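PDB 3OV5: uncharacterized protein from Xanthomonas axonopodis pv. citri, which serves as VirB7, a component of a bacterial outer-membrane type IV secretion system, with a globular domain like the N0 domains of outer membrane transport proteins. Local coordinates for residues A[12-15]-A[16-19]; A[52-55]-A[56-60]. All coordinates share one frame; numbering follows the deposited sequence.

Contact 1: A[12-15]-A[16-19]; sequences DGTL and KTML
Thr14 caps the N-terminus of helix 15-24, and its side chain meets Thr17 one turn on. The CB of Thr14 stands 3.7 Å from Thr17 OG1. Beyond it, OG1 is set between the backbone N and the carbonyl carbon (chi1 75°), which turns it over the first turn of the helix. There it accepts from Thr17 N, OG1 to N 3.0 Å, in a fairly straight N-cap bond (162° at the hydrogen). The same OG1 lies 2.7 Å from Thr17 OG1 and is also hydrogen-bonded to Asp37, so several polar partners gather round one hydroxyl. The other branch, CG2, only grazes Thr17 OG1 at 4.1 Å. Two waters stitch the preceding loop to this turn: one joins Gly13 N to Thr17 OG1, the other donates to both Asp12 OD2 and Thr17 O. The Asp12 side chain crosses that of Met18 at about a right angle, OD1 3.8 Å from Met18 CG; OD1 also takes Thr9 N and forms a salt bridge with Arg21. On the inner side Leu15 and Leu19 run side by side, their CD1 atoms 3.8 Å apart. Both leucines and Met18 pack on Leu59 of helix 52-63, while Leu19 also reaches Leu30 of strand 29-32 and Leu77 and Val79 of strand 76-81.

Contact 2: A[52-55]-A[56-60]; sequences VQQA and ATELS
Gln54 and Glu58, and likewise Gln53 and Thr57, are i to i+4 pairs on the first turns of helix 52-63, one of the two long helices of a globular domain of the N0 type, as in secretins and other outer membrane transporters. The backbone contributes regular alpha-helical bonds: Ala56 N to Val52 O, Thr57 N to Gln53 O, Glu58 N to Gln54 O and Leu59 N to Ala55 O. In the conformer of Thr57 described here, one of two, Gln53 O accepts a second donor, the hydroxyl, with Thr57 OG1 2.7 Å away. Thr57 OG1 is placed beside its own backbone N (chi1 -60°), which lets it turn back toward the preceding turn. The amide N and the hydroxyl then reach this oxygen from opposite faces of the carbonyl plane, so that two bonds grip it while this conformer is adopted. The apolar contacts point into the fold. Ala55 faces helix 15-24, where it touches Trp22, and also meets Ile47; Ala56 faces strand 68-73 and rests on Val70 and Val72. Farther along, Leu59 packs on Val44 and Ile47 of the loops. The long polar side chains form the last group. Gln54 and Glu58 run alongside each other, pointing the same way, and both touch Thr49 of strand 48-49. Glu58 CG lies 3.2 Å from Gln54 O. Glu58 too has two conformers, and in the one described Gln54 NE2 donates to Glu58 OE2 at 3.0 Å in a nearly straight bond (168°); the oxygen lies in the amide plane of Gln54, whereas NE2 approaches Glu58 OE2 on its anti side, 34° out of the carboxylate plane.

Contact 1 comes first along the chain, at the start of helix 15-24; contact 2 follows on helix 52-63, with strands 29-32 and 48-49 between them. Their centres are about 14 Å apart, on opposite sides of the chain's centre, and both belong to the same small domain. The helices meet through Leu59, whose CD2 is 3.6 Å from Met18 CE and 3.7 Å from Leu15 CD1. Each helix also touches the mixed sheet, contact 1 at strands 29-32 and 76-81 and contact 2 at strand 68-73. The apolar faces of the two contacts thus meet between the helices and the mixed sheet, consistent with a compact N0-type domain.

Contact 1: A[12-15]-A[16-19]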
loop_
_atom_site.group_PDB
_atom_site.type_symbol
_atom_site.label_atom_id
_atom_site.label_comp_id
_atom_site.label_asym_id
_atom_site.label_seq_id
_atom_site.Cartn_x
_atom_site.Cartn_y
_atom_site.Cartn_z
ATOM N N ASP A 12 -8.665 7.817 4.785
ATOM C CA ASP A 12 -8.418 6.489 4.253
ATOM C C ASP A 12 -8.995 5.461 5.220
ATOM O O ASP A 12 -8.611 5.371 6.399
ATOM C CB ASP A 12 -6.934 6.218 4.190
ATOM C CG ASP A 12 -6.160 7.271 3.460
ATOM O OD1 ASP A 12 -5.162 7.709 4.053
ATOM O OD2 ASP A 12 -6.529 7.643 2.314
ATOM N N GLY A 13 -9.922 4.672 4.727
ATOM C CA GLY A 13 -10.502 3.585 5.549
ATOM C C GLY A 13 -9.989 2.190 5.236
ATOM O O GLY A 13 -10.062 1.292 6.096
ATOM N N THR A 14 -9.516 1.980 4.004
ATOM C CA THR A 14 -9.175 0.646 3.583
ATOM C C THR A 14 -7.846 0.629 2.876
ATOM O O THR A 14 -7.327 1.676 2.441
ATOM C CB THR A 14 -10.236 0.037 2.629
ATOM O OG1 THR A 14 -10.101 0.638 1.330
ATOM C CG2 THR A 14 -11.670 0.228 3.131
ATOM N N LEU A 15 -7.312 -0.573 2.706
ATOM C CA LEU A 15 -6.059 -0.786 2.011
ATOM C C LEU A 15 -6.132 -0.233 0.576
ATOM O O LEU A 15 -5.257 0.538 0.151
ATOM C CB LEU A 15 -5.742 -2.283 1.998
ATOM C CG LEU A 15 -4.500 -2.703 1.239
ATOM C CD1 LEU A 15 -3.235 -2.055 1.779
ATOM C CD2 LEU A 15 -4.388 -4.237 1.265
ATOM N N LYS A 16 -7.139 -0.659 -0.186
ATOM C CA LYS A 16 -7.238 -0.242 -1.573
ATOM C C LYS A 16 -7.435 1.270 -1.666
ATOM O O LYS A 16 -6.856 1.892 -2.551
ATOM C CB LYS A 16 -8.377 -0.989 -2.276
ATOM C CG LYS A 16 -8.414 -0.723 -3.785
ATOM C CD LYS A 16 -9.530 -1.512 -4.468
ATOM C CE LYS A 16 -10.890 -1.088 -4.013
ATOM N NZ LYS A 16 -11.980 -1.812 -4.748
ATOM N N THR A 17 -8.307 1.825 -0.829
ATOM C CA THR A 17 -8.597 3.254 -0.964
ATOM C C THR A 17 -7.414 4.115 -0.520
ATOM O O THR A 17 -7.165 5.179 -1.119
ATOM C CB THR A 17 -9.916 3.622 -0.298
ATOM O OG1 THR A 17 -9.902 3.342 1.076
ATOM C CG2 THR A 17 -11.105 2.943 -1.011
ATOM N N MET A 18 -6.678 3.692 0.513
ATOM C CA MET A 18 -5.462 4.400 0.868
ATOM C C MET A 18 -4.498 4.376 -0.303
ATOM O O MET A 18 -3.891 5.398 -0.671
ATOM C CB MET A 18 -4.804 3.797 2.106
ATOM C CG MET A 18 -3.582 4.599 2.550
ATOM S SD MET A 18 -2.772 3.921 3.994
ATOM C CE MET A 18 -2.051 2.426 3.265
ATOM N N LEU A 19 -4.311 3.198 -0.890
ATOM C CA LEU A 19 -3.384 3.080 -2.013
ATOM C C LEU A 19 -3.863 3.861 -3.242
ATOM O O LEU A 19 -3.045 4.343 -4.004
ATOM C CB LEU A 19 -3.136 1.613 -2.329
ATOM C CG LEU A 19 -2.221 0.925 -1.316
ATOM C CD1 LEU A 19 -2.218 -0.572 -1.576
ATOM C CD2 LEU A 19 -0.821 1.492 -1.395
HETATM O O HOH W 1 -8.248 7.444 0.250
HETATM O O HOH W 2 -11.502 5.120 2.342
#

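Contact 2: A[52-55]-A[56-60]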
loop_
_atom_site.group_PDB
_atom_site.type_symbol
_atom_site.label_atom_id
_atom_site.label_comp_id
_atom_site.label_asym_id
_atom_site.label_seq_id
_atom_site.Cartn_x
_atom_site.Cartn_y
_atom_site.Cartn_z
ATOM N N VAL A 52 8.390 6.350 -1.212
ATOM C CA VAL A 52 7.357 5.408 -1.632
ATOM C C VAL A 52 7.830 3.971 -1.497
ATOM O O VAL A 52 7.042 3.074 -1.170
ATOM C CB VAL A 52 6.812 5.735 -3.042
ATOM C CG1 VAL A 52 7.828 5.439 -4.166
ATOM C CG2 VAL A 52 5.487 5.037 -3.262
ATOM N N GLN A 53 9.121 3.716 -1.745
ATOM C CA GLN A 53 9.645 2.359 -1.570
ATOM C C GLN A 53 9.500 1.930 -0.116
ATOM O O GLN A 53 9.048 0.802 0.172
ATOM C CB GLN A 53 11.112 2.303 -1.985
ATOM C CG GLN A 53 11.820 1.004 -1.703
ATOM C CD GLN A 53 11.275 -0.180 -2.454
ATOM O OE1 GLN A 53 10.518 -0.058 -3.432
ATOM N NE2 GLN A 53 11.686 -1.396 -2.002
ATOM N N GLN A 54 9.899 2.781 0.829
ATOM C CA GLN A 54 9.787 2.424 2.234
ATOM C C GLN A 54 8.322 2.210 2.601
ATOM O O GLN A 54 7.990 1.259 3.312
ATOM C CB GLN A 54 10.436 3.483 3.118
ATOM C CG GLN A 54 10.409 3.076 4.588
ATOM C CD GLN A 54 11.057 4.105 5.477
ATOM O OE1 GLN A 54 12.132 4.631 5.145
ATOM N NE2 GLN A 54 10.410 4.433 6.604
ATOM N N ALA A 55 7.435 3.111 2.158
ATOM C CA ALA A 55 6.030 3.040 2.538
ATOM C C ALA A 55 5.389 1.781 2.010
ATOM O O ALA A 55 4.673 1.074 2.717
ATOM C CB ALA A 55 5.277 4.273 2.046
ATOM N N ALA A 56 5.605 1.495 0.716
ATOM C CA ALA A 56 5.023 0.309 0.108
ATOM C C ALA A 56 5.526 -0.944 0.811
ATOM O O ALA A 56 4.775 -1.903 1.032
ATOM C CB ALA A 56 5.371 0.252 -1.370
ATOM N N THR A 57 6.811 -0.959 1.149
ATOM C CA THR A 57 7.458 -2.114 1.787
ATOM C C THR A 57 6.948 -2.310 3.224
ATOM O O THR A 57 6.647 -3.436 3.651
ATOM C CB THR A 57 8.975 -1.951 1.699
ATOM O OG1 THR A 57 9.313 -1.876 0.298
ATOM C CG2 THR A 57 9.723 -3.095 2.319
ATOM N N GLU A 58 6.809 -1.218 3.979
ATOM C CA GLU A 58 6.205 -1.316 5.310
ATOM C C GLU A 58 4.798 -1.879 5.202
ATOM O O GLU A 58 4.390 -2.742 5.991
ATOM C CB GLU A 58 6.156 0.039 6.002
ATOM C CG GLU A 58 7.501 0.592 6.426
ATOM C CD GLU A 58 7.345 1.839 7.284
ATOM O OE1 GLU A 58 6.714 1.718 8.350
ATOM O OE2 GLU A 58 7.861 2.915 6.902
ATOM N N LEU A 59 4.037 -1.360 4.249
ATOM C CA LEU A 59 2.661 -1.813 4.066
ATOM C C LEU A 59 2.608 -3.285 3.686
ATOM O O LEU A 59 1.755 -4.054 4.169
ATOM C CB LEU A 59 1.973 -0.938 3.048
ATOM C CG LEU A 59 0.464 -1.117 2.913
ATOM C CD1 LEU A 59 -0.247 -0.803 4.218
ATOM C CD2 LEU A 59 -0.048 -0.235 1.785
ATOM N N SER A 60 3.520 -3.676 2.794
ATOM C CA SER A 60 3.661 -5.072 2.429
ATOM C C SER A 60 3.849 -5.955 3.665
ATOM O O SER A 60 3.195 -6.990 3.807
ATOM C CB SER A 60 4.846 -5.206 1.480
ATOM O OG SER A 60 4.839 -6.488 0.886
#